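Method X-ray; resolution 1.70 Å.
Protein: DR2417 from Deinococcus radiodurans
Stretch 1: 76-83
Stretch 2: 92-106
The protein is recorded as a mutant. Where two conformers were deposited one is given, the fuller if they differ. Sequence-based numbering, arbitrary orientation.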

# COMPACT_ATOMS: atom_id res chain seq x y z
N LYS A 76 22.44 22.37 27.92
CA LYS A 76 21.48 22.08 28.98
C LYS A 76 21.17 20.59 29.09
O LYS A 76 20.61 20.14 30.08
N ILE A 77 21.56 19.82 28.07
CA ILE A 77 21.23 18.40 28.02
C ILE A 77 21.99 17.62 29.09
O ILE A 77 23.22 17.59 29.09
N LYS A 78 21.25 17.02 30.02
CA LYS A 78 21.86 16.34 31.15
C LYS A 78 22.07 14.87 30.85
O LYS A 78 22.91 14.21 31.47
N GLY A 79 21.31 14.34 29.90
CA GLY A 79 21.43 12.94 29.57
C GLY A 79 20.28 12.37 28.76
O GLY A 79 19.34 13.08 28.39
N TRP A 80 20.37 11.06 28.52
CA TRP A 80 19.47 10.36 27.65
C TRP A 80 18.93 9.11 28.32
O TRP A 80 19.65 8.44 29.08
N ILE A 81 17.67 8.81 28.03
CA ILE A 81 17.01 7.55 28.38
C ILE A 81 16.71 6.80 27.09
O ILE A 81 16.12 7.37 26.17
N LEU A 82 17.11 5.53 27.01
CA LEU A 82 16.77 4.68 25.86
C LEU A 82 15.85 3.55 26.31
O LEU A 82 16.27 2.69 27.08
N THR A 83 14.60 3.55 25.83
CA THR A 83 13.60 2.62 26.36
C THR A 83 13.72 1.19 25.84
O THR A 83 13.41 0.25 26.55
N GLY A 92 18.09 6.75 14.95
CA GLY A 92 18.62 8.07 14.68
C GLY A 92 19.81 8.49 15.53
O GLY A 92 20.39 9.53 15.30
N LEU A 93 20.18 7.67 16.51
CA LEU A 93 21.23 8.07 17.45
C LEU A 93 22.62 8.35 16.82
O LEU A 93 23.29 9.29 17.23
N PRO A 94 23.05 7.56 15.81
CA PRO A 94 24.32 7.90 15.15
C PRO A 94 24.33 9.32 14.59
O PRO A 94 25.31 10.05 14.72
N TYR A 95 23.22 9.71 13.97
CA TYR A 95 23.08 11.04 13.39
C TYR A 95 22.96 12.13 14.46
O TYR A 95 23.58 13.19 14.34
N ILE A 96 22.19 11.85 15.50
CA ILE A 96 21.98 12.80 16.59
C ILE A 96 23.23 12.93 17.49
O ILE A 96 23.70 14.05 17.73
N PHE A 97 23.78 11.81 17.96
CA PHE A 97 24.91 11.89 18.90
C PHE A 97 26.15 12.54 18.26
O PHE A 97 26.93 13.18 18.95
N ALA A 98 26.32 12.40 16.95
CA ALA A 98 27.49 12.97 16.28
C ALA A 98 27.50 14.50 16.34
O ALA A 98 28.55 15.13 16.24
N ARG A 99 26.32 15.09 16.51
CA ARG A 99 26.19 16.54 16.47
C ARG A 99 26.05 17.19 17.85
O ARG A 99 25.95 18.42 17.95
N LEU A 100 26.07 16.39 18.91
CA LEU A 100 25.86 16.89 20.27
C LEU A 100 26.98 16.51 21.25
O LEU A 100 27.77 15.61 20.98
N PRO A 101 27.06 17.22 22.39
CA PRO A 101 28.04 16.86 23.43
C PRO A 101 27.88 15.43 23.93
O PRO A 101 26.77 14.89 23.91
N ARG A 102 28.97 14.81 24.37
CA ARG A 102 28.87 13.50 25.00
C ARG A 102 28.20 13.66 26.37
O ARG A 102 28.68 14.40 27.22
N VAL A 103 27.08 12.98 26.55
CA VAL A 103 26.30 13.03 27.79
C VAL A 103 25.98 11.60 28.21
O VAL A 103 26.07 10.67 27.40
N PRO A 104 25.61 11.40 29.49
CA PRO A 104 25.27 10.03 29.88
C PRO A 104 24.02 9.49 29.17
O PRO A 104 23.01 10.19 29.02
N VAL A 105 24.13 8.25 28.69
CA VAL A 105 23.06 7.57 27.96
C VAL A 105 22.69 6.27 28.67
O VAL A 105 23.50 5.35 28.74
N TYR A 106 21.47 6.21 29.20
CA TYR A 106 21.03 5.08 30.01
C TYR A 106 20.13 4.11 29.27
O TYR A 106 19.21 4.52 28.57

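A single tryptophan can form the centre of a packed contact, and W80 of DR2417 does so from an uncommon side-chain conformation: its chi1 of -127° lies between the standard wells, with chi2 at -78°. The indole reaches from the strand into the second stretch and has 141 Å² of its residue surface covered there, more than any other residue of the contact. Over one face of the indole sits F97, whose ring edge points toward the six-membered ring in an edge-to-face pair, with planes at 85° and W80 CE3 3.6 Å from F97 CE1. F97 itself (chi1 m, chi2 -16°) leaves its backbone sideways, but the end of its side chain comes nearer the strand. At the indole edge, W80 CH2 meets L100 CD1 at 3.8 Å and W80 CE3 meets V103 CG2 at 3.9 Å; elsewhere, I96 CG2 lies 3.6 Å from W80 CH2. The polar indole nitrogen NE1 need not go unpaired in this apolar setting, for it is hydrogen-bonded elsewhere in the structure.

The principle illustrated is that backbone pairing sets the register and alternation then sorts the side chains. Strand 77-82 runs parallel to strand 104-106. W80 N donates to P104 O (2.8 Å), Y106 N donates to W80 O (2.9 Å), and L82 N donates to Y106 O (2.8 Å). W80 and V105 consequently share one face of the sheet, where W80 CB approaches V105 CG2 at 4.0 Å; I81 (mt) and Y106 (chi1 m) occupy the other. The Y106 ring turns its edge to W80 O, and its hydroxyl finds a hydrogen-bonding partner elsewhere in the structure.

Leucine and isoleucine side chains extend the apolar layer around the tryptophan. L82, an mt rotamer pointing toward the second stretch, places CD1 3.6 Å from V105 CG1 and CD2 3.8 Å from L93 CD1; V105 is t, and L93 is mt. I77, also mt and directed toward the other stretch, meets L100 through I77 CD1 and L100 CD1 at 4.2 Å, and V103 through I77 CG2 and V103 CG2, again at 4.2 Å. I96 and L100 are mt as well and V103 is m, so these aliphatic groups pack in ordinary rotamers around the unusual one.

Glycine serves where the chains come too close for a side chain. An ideal CB on G79 would lie just 3.0 Å from P104 O, and its backbone angles of 164/-177 would also jam that atom against the preceding carbonyl oxygen.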

# COMPACT_ATOMS: atom_id res chain seq x y z
CB LYS A 76 20.18 22.85 28.74
CG LYS A 76 20.33 24.37 28.78
CD LYS A 76 18.99 25.05 28.55
CE LYS A 76 19.16 26.57 28.49
NZ LYS A 76 19.86 26.99 27.25
CB ILE A 77 21.53 17.79 26.63
CG1 ILE A 77 20.72 18.48 25.53
CG2 ILE A 77 21.23 16.27 26.63
CD1 ILE A 77 21.23 18.20 24.15
CB LYS A 78 21.01 16.50 32.40
CG LYS A 78 20.97 17.91 32.92
CD LYS A 78 22.38 18.41 33.22
CE LYS A 78 22.42 19.92 33.24
NZ LYS A 78 23.81 20.44 33.43
CB TRP A 80 20.21 9.97 26.36
CG TRP A 80 19.54 10.41 25.07
CD1 TRP A 80 18.47 9.82 24.45
CD2 TRP A 80 19.92 11.51 24.24
NE1 TRP A 80 18.16 10.49 23.30
CE2 TRP A 80 19.04 11.53 23.14
CE3 TRP A 80 20.92 12.48 24.31
CZ2 TRP A 80 19.12 12.48 22.12
CZ3 TRP A 80 21.00 13.43 23.30
CH2 TRP A 80 20.11 13.42 22.22
CB ILE A 81 15.70 7.79 29.13
CG1 ILE A 81 15.96 8.46 30.49
CG2 ILE A 81 14.91 6.50 29.32
CD1 ILE A 81 14.70 8.95 31.12
CB LEU A 82 18.04 4.11 25.21
CG LEU A 82 19.11 5.11 24.78
CD1 LEU A 82 20.20 4.39 24.01
CD2 LEU A 82 18.45 6.16 23.88
CB THR A 83 12.15 3.11 26.10
OG1 THR A 83 11.90 3.23 24.69
CG2 THR A 83 11.88 4.48 26.79
CB LEU A 93 21.35 7.01 18.56
CG LEU A 93 20.08 6.94 19.42
CD1 LEU A 93 20.11 5.81 20.43
CD2 LEU A 93 19.81 8.28 20.12
CB PRO A 94 24.40 6.88 14.00
CG PRO A 94 23.60 5.74 14.47
CD PRO A 94 22.48 6.31 15.26
CB TYR A 95 21.87 11.06 12.45
CG TYR A 95 21.94 9.95 11.43
CD1 TYR A 95 21.39 8.70 11.71
CD2 TYR A 95 22.58 10.13 10.21
CE1 TYR A 95 21.46 7.67 10.78
CE2 TYR A 95 22.65 9.11 9.28
CZ TYR A 95 22.09 7.88 9.58
OH TYR A 95 22.15 6.86 8.66
CB ILE A 96 20.73 12.38 17.44
CG1 ILE A 96 19.46 12.40 16.59
CG2 ILE A 96 20.62 13.27 18.71
CD1 ILE A 96 18.29 11.64 17.17
CB PHE A 97 25.30 10.50 19.43
CG PHE A 97 24.34 9.92 20.45
CD1 PHE A 97 23.40 10.72 21.08
CD2 PHE A 97 24.40 8.57 20.78
CE1 PHE A 97 22.52 10.18 22.02
CE2 PHE A 97 23.52 8.02 21.71
CZ PHE A 97 22.59 8.83 22.34
CB ALA A 98 27.57 12.50 14.83
CB ARG A 99 25.00 16.93 15.59
CG ARG A 99 25.09 16.38 14.17
CD ARG A 99 24.19 17.16 13.22
NE ARG A 99 24.56 18.57 13.19
CZ ARG A 99 23.84 19.53 12.62
NH1 ARG A 99 22.69 19.23 12.02
NH2 ARG A 99 24.26 20.79 12.66
CB LEU A 100 24.50 16.39 20.79
CG LEU A 100 23.26 16.95 20.09
CD1 LEU A 100 22.01 16.19 20.51
CD2 LEU A 100 23.09 18.45 20.35
CB PRO A 101 27.72 17.84 24.56
CG PRO A 101 27.14 19.02 23.88
CD PRO A 101 26.33 18.44 22.76
CB ARG A 102 30.24 12.85 25.13
CG ARG A 102 30.90 12.55 23.80
CD ARG A 102 29.99 11.74 22.89
NE ARG A 102 30.69 11.24 21.72
CZ ARG A 102 30.66 11.83 20.53
NH1 ARG A 102 29.96 12.94 20.35
NH2 ARG A 102 31.34 11.30 19.52
CB VAL A 103 24.98 13.84 27.60
CG1 VAL A 103 25.28 15.27 27.17
CG2 VAL A 103 24.03 13.15 26.57
CB PRO A 104 25.06 10.15 31.40
CG PRO A 104 25.89 11.35 31.81
CD PRO A 104 25.71 12.30 30.65
CB VAL A 105 23.50 7.27 26.51
CG1 VAL A 105 22.39 6.60 25.73
CG2 VAL A 105 23.96 8.56 25.82
CB TYR A 106 20.29 5.59 31.25
CG TYR A 106 21.20 6.37 32.18
CD1 TYR A 106 21.92 5.73 33.18
CD2 TYR A 106 21.35 7.74 32.03
CE1 TYR A 106 22.76 6.45 34.02
CE2 TYR A 106 22.19 8.46 32.87
CZ TYR A 106 22.90 7.81 33.86
OH TYR A 106 23.73 8.53 34.70